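Local atomic coordinates of putative epimerase (Burkholderia cenocepacia, PDB entry 4LW8), a protein that probably acts as an NAD(P)-dependent nucleotide-sugar epimerase or dehydratase in the biosynthesis of the lipopolysaccharide O-antigen. Residues T30-A35 / P56-F61. Sequence-based numbering, arbitrary orientation.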
loop_
_atom_site.group_PDB
_atom_site.type_symbol
_atom_site.label_atom_id
_atom_site.label_comp_id
_atom_site.label_asym_id
_atom_site.label_seq_id
_atom_site.Cartn_x
_atom_site.Cartn_y
_atom_site.Cartn_z
ATOM N N THR A 30 -15.577 3.039 -18.295
ATOM C CA THR A 30 -16.405 2.224 -17.408
ATOM C C THR A 30 -17.605 3.010 -16.886
ATOM O O THR A 30 -18.721 2.493 -16.810
ATOM C CB THR A 30 -15.577 1.703 -16.223
ATOM O OG1 THR A 30 -14.464 0.948 -16.730
ATOM C CG2 THR A 30 -16.423 0.811 -15.328
ATOM N N GLY A 31 -17.368 4.274 -16.557
ATOM C CA GLY A 31 -18.410 5.148 -16.036
ATOM C C GLY A 31 -19.617 5.279 -16.949
ATOM O O GLY A 31 -20.744 5.329 -16.486
ATOM N N ARG A 32 -19.384 5.324 -18.252
ATOM C CA ARG A 32 -20.484 5.459 -19.207
ATOM C C ARG A 32 -21.478 4.305 -19.083
ATOM O O ARG A 32 -22.686 4.506 -19.147
ATOM C CB ARG A 32 -19.957 5.547 -20.637
ATOM C CG ARG A 32 -21.067 5.511 -21.673
ATOM C CD ARG A 32 -20.607 5.989 -23.030
ATOM N NE ARG A 32 -19.738 5.018 -23.685
ATOM C CZ ARG A 32 -19.660 4.850 -25.000
ATOM N NH1 ARG A 32 -20.419 5.574 -25.817
ATOM N NH2 ARG A 32 -18.833 3.945 -25.501
ATOM N N TYR A 33 -20.954 3.094 -18.945
ATOM C CA TYR A 33 -21.775 1.911 -18.734
ATOM C C TYR A 33 -22.350 1.826 -17.304
ATOM O O TYR A 33 -23.467 1.360 -17.119
ATOM C CB TYR A 33 -20.955 0.673 -19.078
ATOM C CG TYR A 33 -20.611 0.653 -20.550
ATOM C CD1 TYR A 33 -21.524 0.198 -21.493
ATOM C CD2 TYR A 33 -19.390 1.138 -21.003
ATOM C CE1 TYR A 33 -21.222 0.200 -22.838
ATOM C CE2 TYR A 33 -19.072 1.131 -22.351
ATOM C CZ TYR A 33 -20.000 0.669 -23.261
ATOM O OH TYR A 33 -19.712 0.674 -24.601
ATOM N N MET A 34 -21.593 2.272 -16.301
ATOM C CA MET A 34 -22.084 2.263 -14.922
ATOM C C MET A 34 -23.303 3.175 -14.808
ATOM O O MET A 34 -24.272 2.880 -14.094
ATOM C CB MET A 34 -20.997 2.726 -13.941
ATOM C CG MET A 34 -21.315 2.398 -12.483
ATOM S SD MET A 34 -21.294 0.623 -12.177
ATOM C CE MET A 34 -22.973 0.350 -11.587
ATOM N N ALA A 35 -23.250 4.282 -15.536
ATOM C CA ALA A 35 -24.347 5.240 -15.551
ATOM C C ALA A 35 -25.643 4.587 -16.053
ATOM O O ALA A 35 -26.687 4.685 -15.407
ATOM C CB ALA A 35 -23.976 6.440 -16.403
ATOM N N PRO A 56 -18.482 16.461 -21.998
ATOM C CA PRO A 56 -18.751 15.243 -22.779
ATOM C C PRO A 56 -19.883 15.420 -23.792
ATOM O O PRO A 56 -20.882 16.087 -23.501
ATOM C CB PRO A 56 -19.131 14.217 -21.706
ATOM C CG PRO A 56 -19.664 15.029 -20.598
ATOM C CD PRO A 56 -18.875 16.305 -20.586
ATOM N N ALA A 57 -19.714 14.831 -24.974
ATOM C CA ALA A 57 -20.705 14.927 -26.044
ATOM C C ALA A 57 -21.677 13.742 -26.055
ATOM O O ALA A 57 -22.807 13.857 -26.536
ATOM C CB ALA A 57 -20.004 15.038 -27.388
ATOM N N ASP A 58 -21.222 12.611 -25.520
ATOM C CA ASP A 58 -22.001 11.369 -25.481
ATOM C C ASP A 58 -23.383 11.532 -24.842
ATOM O O ASP A 58 -23.501 12.015 -23.720
ATOM C CB ASP A 58 -21.210 10.299 -24.734
ATOM C CG ASP A 58 -21.643 8.891 -25.093
ATOM O OD1 ASP A 58 -22.854 8.589 -25.086
ATOM O OD2 ASP A 58 -20.756 8.079 -25.396
ATOM N N PRO A 59 -24.434 11.103 -25.556
ATOM C CA PRO A 59 -25.820 11.197 -25.086
ATOM C C PRO A 59 -26.093 10.390 -23.824
ATOM O O PRO A 59 -27.118 10.601 -23.186
ATOM C CB PRO A 59 -26.620 10.617 -26.253
ATOM C CG PRO A 59 -25.731 10.804 -27.443
ATOM C CD PRO A 59 -24.359 10.553 -26.921
ATOM N N ALA A 60 -25.203 9.464 -23.487
ATOM C CA ALA A 60 -25.359 8.658 -22.285
ATOM C C ALA A 60 -25.312 9.517 -21.026
ATOM O O ALA A 60 -25.798 9.110 -19.967
ATOM C CB ALA A 60 -24.282 7.585 -22.226
ATOM N N PHE A 61 -24.725 10.705 -21.144
ATOM C CA PHE A 61 -24.555 11.585 -19.992
ATOM C C PHE A 61 -25.591 12.709 -19.952
ATOM O O PHE A 61 -25.497 13.613 -19.122
ATOM C CB PHE A 61 -23.143 12.159 -19.986
ATOM C CG PHE A 61 -22.083 11.106 -19.950
ATOM C CD1 PHE A 61 -21.975 10.258 -18.866
ATOM C CD2 PHE A 61 -21.222 10.930 -21.018
ATOM C CE1 PHE A 61 -21.018 9.271 -18.840
ATOM C CE2 PHE A 61 -20.265 9.944 -20.993
ATOM C CZ PHE A 61 -20.164 9.116 -19.903
#
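Arg32, on the helix 29-40, lies beside the short 3-10 segment 59-61 in the loop between strands 44-49 and 65-68, its CA lying 6.6 Å from the CA of Ala60. Arg32 supplies most of the helix's share of the contact, and its side chain meets three loop residues in succession. At its root, CB sits 3.6 Å from CZ of Phe61, whose ring reaches the helix with its far end; CE1 of the same ring approaches Arg32 CA. CG, held anti to the backbone N (chi1 173°), then passes the methyl group of Ala60, with CG to CB at 3.9 Å. Beyond a bend at chi3, the guanidinium arrives at Asp58, where NH1 lies 2.6 Å from OD2 in a salt bridge. Its hydrogen bond is weak, bent to 125° at the hydrogen; the guanidinium and carboxylate planes stand nearly perpendicular, and the two groups do not pair side by side with two bonds. The other carboxylate oxygen turns back on its own loop: Asp58 OD1 accepts from the backbone N of Ala60 at 3.0 Å, nearly straight at 167°, closing an Asx turn that helps to hold the carboxylate in this rotation. Arg32 has a second partner through NH2, the carbonyl oxygen of Val191, which also accepts from Tyr33 OH. Phe61 also packs on Thr27, in the loop ahead of the helix. The arrangement belongs to the Rossmann fold of this epimerase/dehydratase family, joining the helix of its first beta-alpha-beta unit to the loop that follows that unit's second strand.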